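Local atomic coordinates of inner membrane lipoprotein SadB (Salmonella enterica, PDB entry 4C47), a protein that is required for proper surface expression of the trimeric autotransporter adhesin SadA and could be directly involved in its biogenesis. Residues A[8-11]-A[12-16]; A[29-32]-A[33-36]; A[141-144]-A[145-149]. All coordinates share one frame; numbering follows the deposited sequence.

Interaction 1 of 3, residues A[8-11]-A[12-16]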
ATOM      1  N   LYS A   8     -41.345   7.344  66.811  1.00113.33           N
ATOM      2  CA  LYS A   8     -40.698   6.049  66.605  1.00114.71           C
ATOM      3  C   LYS A   8     -40.785   5.560  65.156  1.00120.98           C
ATOM      4  O   LYS A   8     -39.765   5.245  64.528  1.00123.99           O
ATOM      5  CB  LYS A   8     -41.352   5.024  67.540  1.00121.52           C
ATOM      6  CG  LYS A   8     -40.669   3.670  67.622  1.00123.86           C
ATOM      7  CD  LYS A   8     -39.420   3.719  68.487  1.00123.09           C
ATOM      8  CE  LYS A   8     -39.003   2.324  68.929  1.00122.59           C
ATOM      9  NZ  LYS A   8     -40.095   1.643  69.681  1.00119.24           N
ATOM     10  N   HIS A   9     -42.010   5.507  64.638  1.00125.21           N
ATOM     11  CA  HIS A   9     -42.287   5.014  63.290  1.00134.34           C
ATOM     12  C   HIS A   9     -41.525   5.779  62.215  1.00127.64           C
ATOM     13  O   HIS A   9     -40.953   5.185  61.299  1.00129.38           O
ATOM     14  CB  HIS A   9     -43.788   5.088  63.003  1.00144.25           C
ATOM     15  CG  HIS A   9     -44.154   4.735  61.594  1.00155.01           C
ATOM     16  ND1 HIS A   9     -44.492   5.683  60.651  1.00158.80           N
ATOM     17  CD2 HIS A   9     -44.238   3.537  60.969  1.00161.39           C
ATOM     18  CE1 HIS A   9     -44.766   5.084  59.507  1.00163.07           C
ATOM     19  NE2 HIS A   9     -44.620   3.782  59.672  1.00164.69           N
ATOM     20  N   LEU A  10     -41.539   7.103  62.331  1.00122.43           N
ATOM     21  CA  LEU A  10     -40.836   7.981  61.406  1.00123.31           C
ATOM     22  C   LEU A  10     -39.341   7.652  61.401  1.00122.15           C
ATOM     23  O   LEU A  10     -38.707   7.583  60.342  1.00123.24           O
ATOM     24  CB  LEU A  10     -41.077   9.439  61.807  1.00122.72           C
ATOM     25  CG  LEU A  10     -40.902  10.546  60.764  1.00122.83           C
ATOM     26  CD1 LEU A  10     -39.451  10.988  60.669  1.00119.44           C
ATOM     27  CD2 LEU A  10     -41.419  10.093  59.404  1.00129.21           C
ATOM     28  N   VAL A  11     -38.790   7.436  62.591  1.00117.80           N
ATOM     29  CA  VAL A  11     -37.386   7.063  62.738  1.00114.69           C
ATOM     30  C   VAL A  11     -37.087   5.710  62.092  1.00113.00           C
ATOM     31  O   VAL A  11     -36.044   5.539  61.458  1.00103.60           O
ATOM     32  CB  VAL A  11     -36.935   7.088  64.221  1.00107.50           C
ATOM     33  CG1 VAL A  11     -35.853   6.047  64.488  1.00107.35           C
ATOM     34  CG2 VAL A  11     -36.449   8.480  64.593  1.00107.12           C
ATOM     35  N   GLU A  12     -38.006   4.761  62.239  1.00114.79           N
ATOM     36  CA  GLU A  12     -37.858   3.466  61.581  1.00116.34           C
ATOM     37  C   GLU A  12     -37.840   3.619  60.060  1.00115.56           C
ATOM     38  O   GLU A  12     -36.997   3.025  59.379  1.00108.05           O
ATOM     39  CB  GLU A  12     -38.965   2.501  62.016  1.00125.60           C
ATOM     40  CG  GLU A  12     -38.663   1.747  63.303  1.00132.58           C
ATOM     41  CD  GLU A  12     -37.527   0.752  63.143  1.00142.27           C
ATOM     42  OE1 GLU A  12     -37.400   0.158  62.050  1.00146.15           O
ATOM     43  OE2 GLU A  12     -36.759   0.567  64.109  1.00144.34           O
ATOM     44  N   GLU A  13     -38.766   4.421  59.539  1.00115.67           N
ATOM     45  CA  GLU A  13     -38.816   4.718  58.110  1.00118.24           C
ATOM     46  C   GLU A  13     -37.478   5.286  57.633  1.00116.22           C
ATOM     47  O   GLU A  13     -36.889   4.795  56.662  1.00108.22           O
ATOM     48  CB  GLU A  13     -39.947   5.709  57.808  1.00125.15           C
ATOM     49  CG  GLU A  13     -41.351   5.191  58.094  1.00136.89           C
ATOM     50  CD  GLU A  13     -42.023   4.587  56.872  1.00147.88           C
ATOM     51  OE1 GLU A  13     -41.397   4.560  55.791  1.00147.77           O
ATOM     52  OE2 GLU A  13     -43.184   4.142  56.993  1.00155.96           O
ATOM     53  N   MET A  14     -36.998   6.311  58.333  1.00106.41           N
ATOM     54  CA  MET A  14     -35.716   6.933  58.009  1.00105.75           C
ATOM     55  C   MET A  14     -34.557   5.937  58.030  1.00103.69           C
ATOM     56  O   MET A  14     -33.711   5.953  57.139  1.00102.02           O
ATOM     57  CB  MET A  14     -35.415   8.093  58.958  1.00104.45           C
ATOM     58  CG  MET A  14     -36.115   9.388  58.590  1.00109.17           C
ATOM     59  SD  MET A  14     -35.813  10.674  59.813  1.00140.11           S
ATOM     60  CE  MET A  14     -34.059  10.453  60.095  1.00100.01           C
ATOM     61  N   LYS A  15     -34.522   5.077  59.044  1.00103.56           N
ATOM     62  CA  LYS A  15     -33.483   4.058  59.152  1.00105.75           C
ATOM     63  C   LYS A  15     -33.525   3.108  57.961  1.00104.62           C
ATOM     64  O   LYS A  15     -32.483   2.708  57.432  1.00101.97           O
ATOM     65  CB  LYS A  15     -33.627   3.278  60.461  1.00106.19           C
ATOM     66  CG  LYS A  15     -32.572   2.201  60.674  1.00110.37           C
ATOM     67  CD  LYS A  15     -32.679   1.577  62.058  1.00114.52           C
ATOM     68  CE  LYS A  15     -31.663   0.459  62.239  1.00120.17           C
ATOM     69  NZ  LYS A  15     -30.271   0.913  61.957  1.00116.30           N
ATOM     70  N   GLU A  16     -34.735   2.754  57.539  1.00 92.92           N
ATOM     71  CA  GLU A  16     -34.901   1.873  56.389  1.00 98.73           C
ATOM     72  C   GLU A  16     -34.368   2.533  55.116  1.00 95.40           C
ATOM     73  O   GLU A  16     -33.592   1.923  54.365  1.00 94.81           O
ATOM     74  CB  GLU A  16     -36.368   1.461  56.228  1.00107.82           C
ATOM     75  CG  GLU A  16     -36.579  -0.046  56.160  1.00119.25           C
ATOM     76  CD  GLU A  16     -35.851  -0.790  57.267  1.00126.21           C
ATOM     77  OE1 GLU A  16     -35.967  -0.379  58.442  1.00133.46           O
ATOM     78  OE2 GLU A  16     -35.164  -1.789  56.961  1.00122.45           O
TER
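The imidazole of H9 takes E13 over one of its faces: CG of E13 sits 4.0 Å from the ring centroid, 22° off the ring normal, a CH-pi contact displaced toward the rim at CE1 and NE2. This is an i to i+4 pair on the opening turns of helix 8-71, the helix that carries the N-terminal coiled coil of the trimer. Past CG the glutamate bends at chi2, and its carboxylate ends up turned 77° from the ring plane. OE2 is equally near NE2 and CE1 of H9, 3.1 Å from each, but it lies well off the ring plane, where an N-H cannot aim at it; the close approach is not a hydrogen bond. The ring reaches E13 because H9 CG is anti to the backbone N (chi1 174°), which swings the imidazole along the helix toward the following turn.

Beneath the side chains, the backbone runs as a regular alpha helix, with E12 N, E13 N, M14 N and K15 N each giving a hydrogen bond of 2.9 Å to the carbonyl O of K8, H9, L10 and V11 respectively. At the start, the carboxylate of D7 makes weak hydrogen bonds to the backbone N atoms of H9 and L10.

Round the helix from the histidine is the trimer-facing side. V11 meets V11 of the third subunit and A6 of the second, M14 meets M14 of both, and M14 O accepts a hydrogen bond from Q18 NE2 of the third subunit. L10 borders this core and ties one turn to the next by an apolar contact, its CD1 lying 3.8 Å from SD of M14.

Interaction 2 of 3, residues A[29-32]-A[33-36]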
ATOM      1  N   GLU A  29     -19.859   2.622  44.596  1.00 65.13           N
ATOM      2  CA  GLU A  29     -18.431   2.471  44.857  1.00 72.85           C
ATOM      3  C   GLU A  29     -17.838   1.352  44.002  1.00 74.57           C
ATOM      4  O   GLU A  29     -16.805   1.544  43.339  1.00 73.63           O
ATOM      5  CB  GLU A  29     -18.168   2.207  46.344  1.00 70.81           C
ATOM      6  CG  GLU A  29     -18.383   3.419  47.244  1.00 80.19           C
ATOM      7  CD  GLU A  29     -18.226   3.086  48.720  1.00 91.66           C
ATOM      8  OE1 GLU A  29     -18.376   1.899  49.083  1.00 96.14           O
ATOM      9  OE2 GLU A  29     -17.952   4.009  49.515  1.00 93.01           O
ATOM     10  N   LYS A  30     -18.499   0.193  44.005  1.00 68.99           N
ATOM     11  CA  LYS A  30     -18.022  -0.943  43.214  1.00 74.32           C
ATOM     12  C   LYS A  30     -17.905  -0.588  41.725  1.00 75.35           C
ATOM     13  O   LYS A  30     -16.862  -0.826  41.079  1.00 75.60           O
ATOM     14  CB  LYS A  30     -18.939  -2.155  43.417  1.00 77.89           C
ATOM     15  CG  LYS A  30     -18.351  -3.466  42.908  1.00 92.81           C
ATOM     16  CD  LYS A  30     -18.896  -4.664  43.675  1.00104.51           C
ATOM     17  CE  LYS A  30     -20.379  -4.863  43.419  1.00113.84           C
ATOM     18  NZ  LYS A  30     -20.657  -5.243  42.005  1.00121.42           N
ATOM     19  N   GLN A  31     -18.974   0.001  41.195  1.00 72.49           N
ATOM     20  CA  GLN A  31     -18.998   0.417  39.797  1.00 74.74           C
ATOM     21  C   GLN A  31     -17.906   1.438  39.483  1.00 77.48           C
ATOM     22  O   GLN A  31     -17.255   1.360  38.435  1.00 65.91           O
ATOM     23  CB  GLN A  31     -20.365   0.988  39.425  1.00 71.41           C
ATOM     24  CG  GLN A  31     -21.384  -0.055  39.003  1.00 83.60           C
ATOM     25  CD  GLN A  31     -22.767   0.533  38.810  1.00 94.74           C
ATOM     26  OE1 GLN A  31     -23.414   0.948  39.770  1.00103.01           O
ATOM     27  NE2 GLN A  31     -23.224   0.583  37.565  1.00102.91           N
ATOM     28  N   GLN A  32     -17.703   2.386  40.394  1.00 64.09           N
ATOM     29  CA  GLN A  32     -16.663   3.396  40.226  1.00 68.62           C
ATOM     30  C   GLN A  32     -15.293   2.740  40.100  1.00 71.53           C
ATOM     31  O   GLN A  32     -14.502   3.102  39.224  1.00 69.77           O
ATOM     32  CB  GLN A  32     -16.675   4.391  41.388  1.00 61.48           C
ATOM     33  CG  GLN A  32     -15.765   5.600  41.193  1.00 69.48           C
ATOM     34  CD  GLN A  32     -14.347   5.366  41.691  1.00 81.32           C
ATOM     35  OE1 GLN A  32     -14.129   4.640  42.661  1.00 84.64           O
ATOM     36  NE2 GLN A  32     -13.377   5.980  41.024  1.00 88.11           N
ATOM     37  N   LYS A  33     -15.020   1.769  40.970  1.00 64.23           N
ATOM     38  CA  LYS A  33     -13.753   1.044  40.900  1.00 65.99           C
ATOM     39  C   LYS A  33     -13.555   0.314  39.566  1.00 67.39           C
ATOM     40  O   LYS A  33     -12.506   0.464  38.913  1.00 79.02           O
ATOM     41  CB  LYS A  33     -13.617   0.072  42.078  1.00 68.38           C
ATOM     42  CG  LYS A  33     -13.547   0.755  43.429  1.00 76.11           C
ATOM     43  CD  LYS A  33     -13.276  -0.235  44.547  1.00 84.37           C
ATOM     44  CE  LYS A  33     -13.260   0.459  45.901  1.00 88.89           C
ATOM     45  NZ  LYS A  33     -12.854  -0.465  46.997  1.00 98.29           N
ATOM     46  N   GLU A  34     -14.555  -0.463  39.149  1.00 68.07           N
ATOM     47  CA  GLU A  34     -14.412  -1.203  37.889  1.00 69.91           C
ATOM     48  C   GLU A  34     -14.242  -0.269  36.682  1.00 68.52           C
ATOM     49  O   GLU A  34     -13.452  -0.546  35.770  1.00 70.69           O
ATOM     50  CB  GLU A  34     -15.557  -2.210  37.685  1.00 82.62           C
ATOM     51  CG  GLU A  34     -16.899  -1.599  37.326  1.00 96.68           C
ATOM     52  CD  GLU A  34     -17.999  -2.638  37.174  1.00110.00           C
ATOM     53  OE1 GLU A  34     -17.797  -3.802  37.589  1.00112.51           O
ATOM     54  OE2 GLU A  34     -19.071  -2.287  36.637  1.00115.46           O
ATOM     55  N   GLN A  35     -14.962   0.849  36.700  1.00 66.64           N
ATOM     56  CA  GLN A  35     -14.835   1.861  35.654  1.00 65.57           C
ATOM     57  C   GLN A  35     -13.439   2.469  35.650  1.00 64.41           C
ATOM     58  O   GLN A  35     -12.882   2.758  34.590  1.00 71.61           O
ATOM     59  CB  GLN A  35     -15.877   2.968  35.823  1.00 65.17           C
ATOM     60  CG  GLN A  35     -17.288   2.551  35.452  1.00 76.98           C
ATOM     61  CD  GLN A  35     -18.244   3.724  35.403  1.00 82.84           C
ATOM     62  OE1 GLN A  35     -17.848   4.873  35.613  1.00 87.04           O
ATOM     63  NE2 GLN A  35     -19.509   3.443  35.121  1.00 80.83           N
ATOM     64  N   GLU A  36     -12.882   2.662  36.841  1.00 53.82           N
ATOM     65  CA  GLU A  36     -11.515   3.145  36.976  1.00 61.48           C
ATOM     66  C   GLU A  36     -10.569   2.194  36.249  1.00 62.09           C
ATOM     67  O   GLU A  36      -9.754   2.621  35.413  1.00 60.67           O
ATOM     68  CB  GLU A  36     -11.132   3.255  38.452  1.00 69.15           C
ATOM     69  CG  GLU A  36      -9.772   3.878  38.695  1.00 78.09           C
ATOM     70  CD  GLU A  36      -9.711   5.320  38.245  1.00 97.97           C
ATOM     71  OE1 GLU A  36     -10.447   6.153  38.816  1.00109.65           O
ATOM     72  OE2 GLU A  36      -8.934   5.620  37.314  1.00104.19           O
TER
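Q32 and K33 give up the most surface to each other's segment, though K33 otherwise stays exposed to solvent, and they leave the helix in different directions. Q32 has CG anti to the backbone N and a bend at chi2, which lays its amide alongside E36, one turn on. Its NE2 is 3.7 Å from OE1 of E36, with the amide and carboxylate planes 61° apart. The same NE2 makes a weak hydrogen bond to Q35 OE1 of the second subunit. K33 runs outward and back toward the preceding turn, extended beyond CG. Its CG lies 3.4 Å from the carbonyl O of E29, the same oxygen that K33 N binds at 3.0 Å, yet NZ stops 6.4 Å from E29 OE1, so the opposite charges are near without touching.

Q31 comes next. E34 runs beside it in the same direction, and with chi1 at 73° E34 CG comes to 3.2 Å from Q31 O. Further out, E34 OE2 passes 4.0 Å from CG of Q31.

Q31 O also accepts the hydrogen bond of Q35 N. The side chain of Q35 points to the trimer axis, where its OE1 is hydrogen-bonded to Q35 NE2 of the second subunit and its NE2 makes weak hydrogen bonds to Q32 O and E36 OE1 of the third. Glutamines meeting in this way form a polar core layer in a trimeric coiled coil.

Interaction 3 of 3, residues A[141-144]-A[145-149]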
ATOM      1  N   PRO A 141      -0.446  22.962  -1.114  1.00 94.41           N
ATOM      2  CA  PRO A 141      -1.715  23.297  -1.781  1.00 87.71           C
ATOM      3  C   PRO A 141      -1.636  24.505  -2.715  1.00 89.05           C
ATOM      4  O   PRO A 141      -2.199  24.467  -3.815  1.00 89.39           O
ATOM      5  CB  PRO A 141      -2.660  23.593  -0.610  1.00 86.77           C
ATOM      6  CG  PRO A 141      -1.766  23.931   0.533  1.00 92.67           C
ATOM      7  CD  PRO A 141      -0.562  23.066   0.353  1.00 92.39           C
ATOM      8  N   ARG A 142      -0.946  25.554  -2.282  1.00 76.87           N
ATOM      9  CA  ARG A 142      -0.796  26.764  -3.080  1.00 86.17           C
ATOM     10  C   ARG A 142      -0.056  26.453  -4.376  1.00 79.49           C
ATOM     11  O   ARG A 142      -0.470  26.867  -5.466  1.00 79.50           O
ATOM     12  CB  ARG A 142      -0.039  27.824  -2.280  1.00 92.32           C
ATOM     13  CG  ARG A 142      -0.560  28.007  -0.861  1.00109.22           C
ATOM     14  CD  ARG A 142       0.167  29.125  -0.130  1.00120.64           C
ATOM     15  NE  ARG A 142       0.980  28.631   0.978  1.00127.07           N
ATOM     16  CZ  ARG A 142       0.535  28.474   2.222  1.00134.68           C
ATOM     17  NH1 ARG A 142      -0.723  28.767   2.524  1.00136.28           N
ATOM     18  NH2 ARG A 142       1.348  28.020   3.168  1.00138.22           N
ATOM     19  N   TRP A 143       1.039  25.712  -4.236  1.00 81.06           N
ATOM     20  CA  TRP A 143       1.852  25.287  -5.367  1.00 72.29           C
ATOM     21  C   TRP A 143       1.030  24.485  -6.367  1.00 75.41           C
ATOM     22  O   TRP A 143       1.109  24.720  -7.572  1.00 79.64           O
ATOM     23  CB  TRP A 143       3.031  24.451  -4.873  1.00 72.52           C
ATOM     24  CG  TRP A 143       3.856  23.869  -5.969  1.00 74.77           C
ATOM     25  CD1 TRP A 143       4.692  24.543  -6.809  1.00 74.55           C
ATOM     26  CD2 TRP A 143       3.941  22.487  -6.338  1.00 78.39           C
ATOM     27  NE1 TRP A 143       5.288  23.668  -7.686  1.00 83.59           N
ATOM     28  CE2 TRP A 143       4.845  22.399  -7.416  1.00 79.91           C
ATOM     29  CE3 TRP A 143       3.341  21.317  -5.863  1.00 79.83           C
ATOM     30  CZ2 TRP A 143       5.161  21.187  -8.029  1.00 76.43           C
ATOM     31  CZ3 TRP A 143       3.657  20.114  -6.473  1.00 77.04           C
ATOM     32  CH2 TRP A 143       4.557  20.059  -7.543  1.00 74.54           C
ATOM     33  N   LYS A 144       0.239  23.543  -5.860  1.00 75.90           N
ATOM     34  CA  LYS A 144      -0.629  22.731  -6.707  1.00 76.04           C
ATOM     35  C   LYS A 144      -1.642  23.595  -7.442  1.00 79.41           C
ATOM     36  O   LYS A 144      -1.915  23.373  -8.622  1.00 82.99           O
ATOM     37  CB  LYS A 144      -1.350  21.661  -5.883  1.00 79.86           C
ATOM     38  CG  LYS A 144      -0.454  20.551  -5.367  1.00 89.21           C
ATOM     39  CD  LYS A 144      -1.258  19.501  -4.622  1.00101.16           C
ATOM     40  CE  LYS A 144      -2.070  20.130  -3.500  1.00112.54           C
ATOM     41  NZ  LYS A 144      -2.833  19.120  -2.715  1.00114.65           N
ATOM     42  N   GLN A 145      -2.198  24.579  -6.742  1.00 77.09           N
ATOM     43  CA  GLN A 145      -3.140  25.506  -7.365  1.00 76.36           C
ATOM     44  C   GLN A 145      -2.475  26.355  -8.448  1.00 79.24           C
ATOM     45  O   GLN A 145      -3.136  26.800  -9.389  1.00 75.83           O
ATOM     46  CB  GLN A 145      -3.807  26.406  -6.319  1.00 80.65           C
ATOM     47  CG  GLN A 145      -4.820  25.692  -5.439  1.00 90.43           C
ATOM     48  CD  GLN A 145      -5.611  26.650  -4.563  1.00 98.90           C
ATOM     49  OE1 GLN A 145      -5.519  27.870  -4.711  1.00100.12           O
ATOM     50  NE2 GLN A 145      -6.391  26.098  -3.643  1.00104.78           N
ATOM     51  N   LEU A 146      -1.170  26.579  -8.320  1.00 85.55           N
ATOM     52  CA  LEU A 146      -0.451  27.367  -9.318  1.00 69.77           C
ATOM     53  C   LEU A 146       0.047  26.535 -10.502  1.00 75.83           C
ATOM     54  O   LEU A 146       0.457  27.083 -11.525  1.00 78.63           O
ATOM     55  CB  LEU A 146       0.703  28.133  -8.668  1.00 73.98           C
ATOM     56  CG  LEU A 146       0.269  29.370  -7.878  1.00 76.84           C
ATOM     57  CD1 LEU A 146       1.443  30.003  -7.142  1.00 74.38           C
ATOM     58  CD2 LEU A 146      -0.393  30.382  -8.804  1.00 73.23           C
ATOM     59  N   LEU A 147      -0.003  25.214 -10.365  1.00 82.90           N
ATOM     60  CA  LEU A 147       0.468  24.322 -11.422  1.00 81.98           C
ATOM     61  C   LEU A 147      -0.399  24.389 -12.676  1.00 84.32           C
ATOM     62  O   LEU A 147      -1.625  24.478 -12.592  1.00 73.94           O
ATOM     63  CB  LEU A 147       0.545  22.877 -10.918  1.00 79.01           C
ATOM     64  CG  LEU A 147       1.686  22.536  -9.958  1.00 78.21           C
ATOM     65  CD1 LEU A 147       1.593  21.085  -9.515  1.00 82.33           C
ATOM     66  CD2 LEU A 147       3.038  22.815 -10.597  1.00 73.21           C
ATOM     67  N   LEU A 148       0.246  24.340 -13.837  1.00 69.24           N
ATOM     68  CA  LEU A 148      -0.462  24.355 -15.111  1.00 72.44           C
ATOM     69  C   LEU A 148      -0.536  22.954 -15.710  1.00 75.68           C
ATOM     70  O   LEU A 148       0.419  22.184 -15.621  1.00 63.56           O
ATOM     71  CB  LEU A 148       0.217  25.322 -16.080  1.00 77.74           C
ATOM     72  CG  LEU A 148       0.117  26.794 -15.680  1.00 79.45           C
ATOM     73  CD1 LEU A 148       1.482  27.459 -15.690  1.00 79.32           C
ATOM     74  CD2 LEU A 148      -0.841  27.518 -16.606  1.00 84.88           C
ATOM     75  N   ASN A 149      -1.674  22.622 -16.311  1.00 82.78           N
ATOM     76  CA  ASN A 149      -1.875  21.282 -16.849  1.00 82.97           C
ATOM     77  C   ASN A 149      -2.542  21.271 -18.221  1.00 80.29           C
ATOM     78  O   ASN A 149      -3.288  22.189 -18.565  1.00 81.77           O
ATOM     79  CB  ASN A 149      -2.685  20.424 -15.872  1.00 89.30           C
ATOM     80  CG  ASN A 149      -4.097  20.158 -16.359  1.00100.04           C
ATOM     81  OD1 ASN A 149      -4.983  21.002 -16.224  1.00109.82           O
ATOM     82  ND2 ASN A 149      -4.314  18.977 -16.930  1.00 98.87           N
TER
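Apolar contact comes first, between W143 and L147, four residues apart. CD1 of L147 stands over the six-membered ring of the indole, 3.7 Å from its centroid and 11° off the normal, a nearly vertical CH-pi contact. The other methyl, CD2, lies over the same face near the rim, 3.7 Å from CE2 of W143 and on the side of CZ2 and NE1. With W143 CG anti to the backbone N (chi1 175°) the indole stands out from the helix, where L147, as the helix ends, can lay both methyls on its face. L147 also touches T128 on strand 124-130, while the tryptophan packs edge-to-face with Y180.

Backbone hydrogen bonds record the helix running out. Q145 N binds P141 O at 2.9 Å in the usual alpha pattern. L146 N is shared between R142 O, at 3.0 Å, and a weak bond to W143 O. L147 N then turns to K144 O at 3.2 Å, an i to i+3 bond reaching the oxygen from above the carbonyl plane and not along a lone pair. From L147 onward the chain is extended.

As for polar side-chain anchoring, W143 NE1 gives a hydrogen bond to T131 O, which fixes the indole against the loop following strand 124-130. Helix 140-146 thus hands over to strand 148-153, outermost within this chain in its sheet of the C-terminal beta sandwich, where L148 pairs by backbone with W129.

Overall arrangement
The three contacts come in series along the chain and sample both halves of SadB. Interactions 1 and 2 share helix 8-71, their centres about 31 Å apart, and each has one side turned to the neighbouring subunits; interaction 1 lies near the N-terminal end of the helix, with a largely apolar core of valine and methionine, and interaction 2 further along, with a glutamine core. Interaction 3 belongs to the globular C-terminal domain, its centre about 81 Å from that of interaction 1 and 56 Å from that of interaction 2, and no other chain of the trimer touches it. This matches the architecture: the long coiled coil holds the trimer together, while the three beta-sandwich domains stand separate.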